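Local coordinates for protein alpha-L-rhamnosidase (Streptomyces avermitilis, PDB 3W5M) that hydrolyses terminal non-reducing alpha-L-rhamnose residues from rhamnosides such as citrus flavonoids and gum arabic, and binds L-rhamnose through a calcium-dependent carbohydrate-binding module, at residues A[805-817]-A[835-849]. Numbering follows the deposited sequence.
Sequences GKVKGDTQSAYVL and RLVALIEAKDWHLST
R835 clamps D810 side-on where helices 812-820 and 829-842, a near-antiparallel helical hairpin of the (alpha/alpha)6-barrel catalytic domain, pack together; the short segments 812-817 and 835-842 cross at -149° with axes 9.3 Å apart. R835 NE gives its hydrogen to D810 OD1 (3.1 Å) and R835 NH2 to D810 OD2 (2.7 Å), each oxygen using its syn lone pair, with carboxylate and guanidinium nearly coplanar. On its anti side D810 OD1 accepts the Y815 hydroxyl, OH to OD1 2.6 Å, and that hydroxyl receives V807 N, tying the type II turn 807-810 to the helix. With CG anti to the backbone N (chi1 -175°) and a bend at chi2, R835 passes its aliphatic part over one face of the Y815 ring near the rim, while L839 CD2 lies over the centre of one guanidinium face and L839 CD1 meets the ring edge. K806 NZ sits over the opposite guanidinium face, a like-charge approach that the D810 carboxylate probably tempers. A leucine in place of R835 would probably leave the D810 carboxylate without its charged mate and both syn donors. Further along helix 812-820, L836 CD1 packs on V816 CG2. Q812, extended beyond CG, runs alongside L839 in reverse and lays its amide against I840 CG1 (3.7 Å from Q812 CD). D752 receives both Q812 N and S848 OG, fixing the two segments to one carboxylate. The Q812 amide pins the chain following helix 829-842: S848 N reaches OE1 from above the carbonyl plane, whereas Q812 NE2 points almost straight at H846 O, 3.2 Å away.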
ATOM      1  N   GLY A 805      42.736  -4.122  -1.693  1.00 40.77           N
ATOM      2  CA  GLY A 805      41.338  -4.383  -1.331  1.00 41.87           C
ATOM      3  C   GLY A 805      40.459  -3.147  -1.195  1.00 42.79           C
ATOM      4  O   GLY A 805      39.315  -3.221  -0.702  1.00 40.53           O
ATOM      5  N   LYS A 806      40.983  -2.000  -1.620  1.00 43.13           N
ATOM      6  CA  LYS A 806      40.189  -0.783  -1.606  1.00 44.63           C
ATOM      7  C   LYS A 806      39.221  -0.800  -2.777  1.00 39.85           C
ATOM      8  O   LYS A 806      39.569  -1.164  -3.889  1.00 41.88           O
ATOM      9  CB  LYS A 806      41.071   0.471  -1.639  1.00 48.47           C
ATOM     10  CG  LYS A 806      41.195   1.174  -0.294  1.00 55.25           C
ATOM     11  CD  LYS A 806      42.157   0.460   0.644  1.00 59.18           C
ATOM     12  CE  LYS A 806      42.147   1.074   2.034  1.00 62.50           C
ATOM     13  NZ  LYS A 806      42.334   2.552   2.017  1.00 63.34           N
ATOM     14  N   VAL A 807      37.984  -0.425  -2.505  1.00 39.48           N
ATOM     15  CA  VAL A 807      36.998  -0.350  -3.558  1.00 35.23           C
ATOM     16  C   VAL A 807      36.752   1.128  -3.871  1.00 31.92           C
ATOM     17  O   VAL A 807      36.742   1.967  -2.966  1.00 32.53           O
ATOM     18  CB  VAL A 807      35.693  -1.080  -3.162  1.00 35.14           C
ATOM     19  CG1 VAL A 807      34.701  -1.050  -4.316  1.00 34.57           C
ATOM     20  CG2 VAL A 807      36.008  -2.523  -2.739  1.00 32.30           C
ATOM     21  N   LYS A 808      36.582   1.404  -5.153  1.00 30.31           N
ATOM     22  CA  LYS A 808      36.299   2.738  -5.677  1.00 35.31           C
ATOM     23  C   LYS A 808      35.190   3.445  -4.896  1.00 38.04           C
ATOM     24  O   LYS A 808      34.076   2.915  -4.743  1.00 33.35           O
ATOM     25  CB  LYS A 808      35.943   2.634  -7.154  1.00 34.53           C
ATOM     26  CG  LYS A 808      35.668   3.963  -7.832  1.00 37.13           C
ATOM     27  CD  LYS A 808      35.404   3.735  -9.307  1.00 39.56           C
ATOM     28  CE  LYS A 808      34.874   4.992  -9.990  1.00 41.60           C
ATOM     29  NZ  LYS A 808      34.652   4.740 -11.448  1.00 42.24           N
ATOM     30  N   GLY A 809      35.538   4.615  -4.362  1.00 35.62           N
ATOM     31  CA  GLY A 809      34.606   5.471  -3.684  1.00 34.51           C
ATOM     32  C   GLY A 809      34.905   5.412  -2.215  1.00 36.74           C
ATOM     33  O   GLY A 809      34.586   6.348  -1.484  1.00 35.99           O
ATOM     34  N   ASP A 810      35.502   4.296  -1.790  1.00 35.98           N
ATOM     35  CA  ASP A 810      35.959   4.123  -0.425  1.00 37.34           C
ATOM     36  C   ASP A 810      34.862   4.511   0.580  1.00 38.08           C
ATOM     37  O   ASP A 810      35.138   5.101   1.627  1.00 36.93           O
ATOM     38  CB  ASP A 810      37.273   4.912  -0.208  1.00 41.91           C
ATOM     39  CG  ASP A 810      38.043   4.467   1.028  1.00 44.87           C
ATOM     40  OD1 ASP A 810      38.070   3.255   1.327  1.00 49.35           O
ATOM     41  OD2 ASP A 810      38.638   5.336   1.712  1.00 45.08           O
ATOM     42  N   THR A 811      33.616   4.145   0.257  1.00 35.22           N
ATOM     43  CA  THR A 811      32.481   4.393   1.133  1.00 34.11           C
ATOM     44  C   THR A 811      32.127   3.153   1.938  1.00 32.59           C
ATOM     45  O   THR A 811      32.498   2.041   1.559  1.00 33.58           O
ATOM     46  CB  THR A 811      31.239   4.852   0.337  1.00 34.22           C
ATOM     47  OG1 THR A 811      30.872   3.856  -0.621  1.00 32.72           O
ATOM     48  CG2 THR A 811      31.509   6.166  -0.391  1.00 36.35           C
ATOM     49  N   GLN A 812      31.408   3.339   3.044  1.00 30.20           N
ATOM     50  CA  GLN A 812      30.918   2.209   3.828  1.00 30.39           C
ATOM     51  C   GLN A 812      30.106   1.268   2.910  1.00 31.01           C
ATOM     52  O   GLN A 812      30.328   0.047   2.906  1.00 30.54           O
ATOM     53  CB  GLN A 812      30.086   2.687   5.030  1.00 31.80           C
ATOM     54  CG  GLN A 812      30.891   3.370   6.128  1.00 31.43           C
ATOM     55  CD  GLN A 812      30.093   3.587   7.399  1.00 35.20           C
ATOM     56  OE1 GLN A 812      29.046   2.983   7.590  1.00 32.95           O
ATOM     57  NE2 GLN A 812      30.587   4.458   8.277  1.00 35.76           N
ATOM     58  N   SER A 813      29.207   1.846   2.110  1.00 29.29           N
ATOM     59  CA  SER A 813      28.355   1.071   1.196  1.00 31.00           C
ATOM     60  C   SER A 813      29.115   0.352   0.096  1.00 31.48           C
ATOM     61  O   SER A 813      28.732  -0.755  -0.269  1.00 30.83           O
ATOM     62  CB  SER A 813      27.244   1.935   0.594  1.00 32.00           C
ATOM     63  OG  SER A 813      26.265   2.134   1.575  1.00 31.27           O
ATOM     64  N   ALA A 814      30.201   0.960  -0.396  1.00 32.47           N
ATOM     65  CA  ALA A 814      31.092   0.323  -1.375  1.00 32.33           C
ATOM     66  C   ALA A 814      31.641  -1.011  -0.875  1.00 32.74           C
ATOM     67  O   ALA A 814      31.719  -1.971  -1.644  1.00 35.35           O
ATOM     68  CB  ALA A 814      32.241   1.250  -1.778  1.00 32.37           C
ATOM     69  N   TYR A 815      31.983  -1.087   0.406  1.00 34.46           N
ATOM     70  CA  TYR A 815      32.498  -2.328   0.961  1.00 31.52           C
ATOM     71  C   TYR A 815      31.376  -3.278   1.318  1.00 32.13           C
ATOM     72  O   TYR A 815      31.447  -4.469   1.026  1.00 28.61           O
ATOM     73  CB  TYR A 815      33.378  -2.045   2.164  1.00 34.34           C
ATOM     74  CG  TYR A 815      34.597  -1.279   1.727  1.00 35.74           C
ATOM     75  CD1 TYR A 815      35.514  -1.856   0.842  1.00 35.37           C
ATOM     76  CD2 TYR A 815      34.816   0.029   2.159  1.00 36.33           C
ATOM     77  CE1 TYR A 815      36.631  -1.157   0.424  1.00 36.92           C
ATOM     78  CE2 TYR A 815      35.932   0.741   1.738  1.00 33.87           C
ATOM     79  CZ  TYR A 815      36.824   0.150   0.869  1.00 35.52           C
ATOM     80  OH  TYR A 815      37.933   0.851   0.446  1.00 37.81           O
ATOM     81  N   VAL A 816      30.340  -2.742   1.959  1.00 29.41           N
ATOM     82  CA  VAL A 816      29.177  -3.548   2.286  1.00 28.13           C
ATOM     83  C   VAL A 816      28.705  -4.325   1.059  1.00 27.41           C
ATOM     84  O   VAL A 816      28.522  -5.549   1.133  1.00 28.45           O
ATOM     85  CB  VAL A 816      28.017  -2.687   2.841  1.00 26.40           C
ATOM     86  CG1 VAL A 816      26.728  -3.515   2.874  1.00 24.67           C
ATOM     87  CG2 VAL A 816      28.342  -2.216   4.263  1.00 25.57           C
ATOM     88  N   LEU A 817      28.505  -3.630  -0.056  1.00 27.58           N
ATOM     89  CA  LEU A 817      27.890  -4.258  -1.219  1.00 28.79           C
ATOM     90  C   LEU A 817      28.792  -5.295  -1.875  1.00 30.05           C
ATOM     91  O   LEU A 817      28.323  -6.364  -2.290  1.00 26.99           O
ATOM     92  CB  LEU A 817      27.464  -3.216  -2.248  1.00 31.41           C
ATOM     93  CG  LEU A 817      26.188  -2.480  -1.804  1.00 31.45           C
ATOM     94  CD1 LEU A 817      26.011  -1.202  -2.589  1.00 31.94           C
ATOM     95  CD2 LEU A 817      24.953  -3.359  -1.935  1.00 32.68           C
ATOM     96  N   ARG A 835      38.859  -2.372   6.304  1.00 33.78           N
ATOM     97  CA  ARG A 835      38.646  -1.015   5.814  1.00 35.98           C
ATOM     98  C   ARG A 835      37.232  -0.483   6.145  1.00 38.15           C
ATOM     99  O   ARG A 835      37.060   0.704   6.409  1.00 38.05           O
ATOM    100  CB  ARG A 835      38.907  -0.957   4.305  1.00 34.94           C
ATOM    101  CG  ARG A 835      38.836   0.429   3.685  1.00 41.94           C
ATOM    102  CD  ARG A 835      39.683   1.429   4.466  1.00 40.38           C
ATOM    103  NE  ARG A 835      39.634   2.788   3.930  1.00 45.59           N
ATOM    104  CZ  ARG A 835      39.977   3.875   4.628  1.00 44.59           C
ATOM    105  NH1 ARG A 835      40.384   3.762   5.884  1.00 47.37           N
ATOM    106  NH2 ARG A 835      39.906   5.075   4.081  1.00 43.20           N
ATOM    107  N   LEU A 836      36.238  -1.372   6.123  1.00 36.05           N
ATOM    108  CA  LEU A 836      34.867  -1.015   6.466  1.00 34.78           C
ATOM    109  C   LEU A 836      34.793  -0.615   7.919  1.00 35.86           C
ATOM    110  O   LEU A 836      34.239   0.444   8.259  1.00 35.92           O
ATOM    111  CB  LEU A 836      33.922  -2.201   6.209  1.00 32.56           C
ATOM    112  CG  LEU A 836      32.458  -2.040   6.633  1.00 28.76           C
ATOM    113  CD1 LEU A 836      31.764  -0.870   5.907  1.00 27.28           C
ATOM    114  CD2 LEU A 836      31.757  -3.372   6.383  1.00 28.63           C
ATOM    115  N   VAL A 837      35.360  -1.466   8.765  1.00 34.34           N
ATOM    116  CA  VAL A 837      35.419  -1.237  10.194  1.00 35.66           C
ATOM    117  C   VAL A 837      36.169   0.062  10.495  1.00 38.55           C
ATOM    118  O   VAL A 837      35.802   0.793  11.424  1.00 36.80           O
ATOM    119  CB  VAL A 837      36.072  -2.424  10.920  1.00 36.76           C
ATOM    120  CG1 VAL A 837      36.253  -2.131  12.399  1.00 37.42           C
ATOM    121  CG2 VAL A 837      35.206  -3.670  10.754  1.00 38.67           C
ATOM    122  N   ALA A 838      37.202   0.336   9.699  1.00 36.71           N
ATOM    123  CA  ALA A 838      38.020   1.532   9.871  1.00 38.67           C
ATOM    124  C   ALA A 838      37.191   2.786   9.597  1.00 38.77           C
ATOM    125  O   ALA A 838      37.299   3.777  10.335  1.00 35.58           O
ATOM    126  CB  ALA A 838      39.241   1.484   8.957  1.00 38.61           C
ATOM    127  N   LEU A 839      36.361   2.729   8.549  1.00 37.90           N
ATOM    128  CA  LEU A 839      35.479   3.842   8.176  1.00 37.08           C
ATOM    129  C   LEU A 839      34.389   4.093   9.219  1.00 38.58           C
ATOM    130  O   LEU A 839      34.045   5.249   9.485  1.00 40.21           O
ATOM    131  CB  LEU A 839      34.875   3.648   6.787  1.00 35.01           C
ATOM    132  CG  LEU A 839      35.786   3.564   5.560  1.00 33.84           C
ATOM    133  CD1 LEU A 839      34.991   3.136   4.351  1.00 35.08           C
ATOM    134  CD2 LEU A 839      36.469   4.889   5.258  1.00 36.71           C
ATOM    135  N   ILE A 840      33.868   3.015   9.805  1.00 36.70           N
ATOM    136  CA  ILE A 840      32.889   3.095  10.894  1.00 37.59           C
ATOM    137  C   ILE A 840      33.513   3.709  12.165  1.00 41.74           C
ATOM    138  O   ILE A 840      32.946   4.628  12.777  1.00 40.99           O
ATOM    139  CB  ILE A 840      32.264   1.710  11.191  1.00 35.65           C
ATOM    140  CG1 ILE A 840      31.446   1.230   9.969  1.00 36.78           C
ATOM    141  CG2 ILE A 840      31.413   1.758  12.462  1.00 35.15           C
ATOM    142  CD1 ILE A 840      30.844  -0.164  10.092  1.00 34.99           C
ATOM    143  N   GLU A 841      34.684   3.196  12.550  1.00 43.50           N
ATOM    144  CA  GLU A 841      35.447   3.734  13.684  1.00 44.62           C
ATOM    145  C   GLU A 841      35.721   5.235  13.502  1.00 41.87           C
ATOM    146  O   GLU A 841      35.538   6.013  14.440  1.00 42.54           O
ATOM    147  CB  GLU A 841      36.757   2.959  13.863  1.00 46.96           C
ATOM    148  CG  GLU A 841      37.462   3.182  15.196  1.00 52.12           C
ATOM    149  CD  GLU A 841      38.891   2.654  15.198  1.00 57.48           C
ATOM    150  OE1 GLU A 841      39.626   2.938  14.228  1.00 60.49           O
ATOM    151  OE2 GLU A 841      39.285   1.962  16.166  1.00 58.54           O
ATOM    152  N   ALA A 842      36.128   5.625  12.293  1.00 40.21           N
ATOM    153  CA  ALA A 842      36.418   7.025  11.953  1.00 41.66           C
ATOM    154  C   ALA A 842      35.205   7.954  12.077  1.00 43.99           C
ATOM    155  O   ALA A 842      35.361   9.158  12.286  1.00 44.86           O
ATOM    156  CB  ALA A 842      37.011   7.127  10.553  1.00 40.71           C
ATOM    157  N   LYS A 843      34.004   7.397  11.926  1.00 41.24           N
ATOM    158  CA  LYS A 843      32.775   8.162  12.078  1.00 37.18           C
ATOM    159  C   LYS A 843      32.260   8.075  13.508  1.00 41.28           C
ATOM    160  O   LYS A 843      31.058   8.252  13.739  1.00 42.24           O
ATOM    161  CB  LYS A 843      31.706   7.655  11.100  1.00 36.66           C
ATOM    162  CG  LYS A 843      31.944   8.013   9.637  1.00 36.19           C
ATOM    163  CD  LYS A 843      32.718   9.322   9.486  1.00 39.76           C
ATOM    164  CE  LYS A 843      32.265  10.144   8.292  1.00 37.84           C
ATOM    165  NZ  LYS A 843      31.725   9.314   7.185  1.00 37.97           N
ATOM    166  N   ASP A 844      33.160   7.811  14.459  1.00 38.08           N
ATOM    167  CA  ASP A 844      32.816   7.650  15.883  1.00 43.82           C
ATOM    168  C   ASP A 844      31.762   6.542  16.108  1.00 41.34           C
ATOM    169  O   ASP A 844      30.821   6.686  16.913  1.00 37.29           O
ATOM    170  CB  ASP A 844      32.401   8.997  16.513  1.00 46.61           C
ATOM    171  CG  ASP A 844      32.271   8.928  18.031  1.00 55.03           C
ATOM    172  OD1 ASP A 844      33.100   8.247  18.680  1.00 59.38           O
ATOM    173  OD2 ASP A 844      31.331   9.559  18.573  1.00 55.90           O
ATOM    174  N   TRP A 845      31.963   5.434  15.390  1.00 41.45           N
ATOM    175  CA  TRP A 845      31.118   4.247  15.451  1.00 40.69           C
ATOM    176  C   TRP A 845      29.681   4.567  15.024  1.00 37.00           C
ATOM    177  O   TRP A 845      28.732   4.292  15.759  1.00 37.23           O
ATOM    178  CB  TRP A 845      31.157   3.607  16.847  1.00 45.89           C
ATOM    179  CG  TRP A 845      32.540   3.278  17.325  1.00 53.58           C
ATOM    180  CD1 TRP A 845      33.253   3.939  18.286  1.00 54.21           C
ATOM    181  CD2 TRP A 845      33.379   2.212  16.857  1.00 56.91           C
ATOM    182  NE1 TRP A 845      34.486   3.343  18.455  1.00 58.76           N
ATOM    183  CE2 TRP A 845      34.589   2.279  17.594  1.00 60.15           C
ATOM    184  CE3 TRP A 845      33.229   1.204  15.891  1.00 57.65           C
ATOM    185  CZ2 TRP A 845      35.645   1.373  17.394  1.00 59.50           C
ATOM    186  CZ3 TRP A 845      34.279   0.303  15.689  1.00 59.72           C
ATOM    187  CH2 TRP A 845      35.473   0.397  16.439  1.00 58.99           C
ATOM    188  N   HIS A 846      29.558   5.210  13.874  1.00 32.78           N
ATOM    189  CA  HIS A 846      28.253   5.458  13.246  1.00 36.53           C
ATOM    190  C   HIS A 846      28.277   4.937  11.821  1.00 34.50           C
ATOM    191  O   HIS A 846      29.295   5.000  11.135  1.00 34.39           O
ATOM    192  CB  HIS A 846      27.881   6.956  13.198  1.00 37.68           C
ATOM    193  CG  HIS A 846      27.636   7.578  14.541  1.00 40.60           C
ATOM    194  ND1 HIS A 846      28.659   8.026  15.350  1.00 40.76           N
ATOM    195  CD2 HIS A 846      26.487   7.851  15.204  1.00 40.30           C
ATOM    196  CE1 HIS A 846      28.151   8.527  16.462  1.00 43.10           C
ATOM    197  NE2 HIS A 846      26.834   8.439  16.398  1.00 43.35           N
ATOM    198  N   LEU A 847      27.133   4.436  11.372  1.00 32.78           N
ATOM    199  CA  LEU A 847      26.977   4.062   9.984  1.00 31.41           C
ATOM    200  C   LEU A 847      26.959   5.295   9.081  1.00 30.49           C
ATOM    201  O   LEU A 847      26.741   6.408   9.542  1.00 31.31           O
ATOM    202  CB  LEU A 847      25.680   3.242   9.803  1.00 31.10           C
ATOM    203  CG  LEU A 847      24.325   3.886  10.131  1.00 30.13           C
ATOM    204  CD1 LEU A 847      23.854   4.805   8.999  1.00 28.16           C
ATOM    205  CD2 LEU A 847      23.316   2.782  10.383  1.00 29.57           C
ATOM    206  N   SER A 848      27.160   5.099   7.791  1.00 28.20           N
ATOM    207  CA  SER A 848      27.011   6.187   6.848  1.00 29.00           C
ATOM    208  C   SER A 848      26.201   5.756   5.629  1.00 26.43           C
ATOM    209  O   SER A 848      26.055   6.499   4.657  1.00 28.53           O
ATOM    210  CB  SER A 848      28.384   6.685   6.408  1.00 32.44           C
ATOM    211  OG  SER A 848      28.936   5.736   5.526  1.00 32.91           O
ATOM    212  N   THR A 849      25.661   4.550   5.693  1.00 26.37           N
ATOM    213  CA  THR A 849      25.022   3.931   4.525  1.00 25.53           C
ATOM    214  C   THR A 849      23.623   4.494   4.235  1.00 24.11           C
ATOM    215  O   THR A 849      22.897   4.830   5.179  1.00 26.31           O
ATOM    216  CB  THR A 849      24.888   2.410   4.755  1.00 24.32           C
ATOM    217  OG1 THR A 849      24.327   2.169   6.053  1.00 28.17           O
ATOM    218  CG2 THR A 849      26.276   1.772   4.740  1.00 25.38           C
TER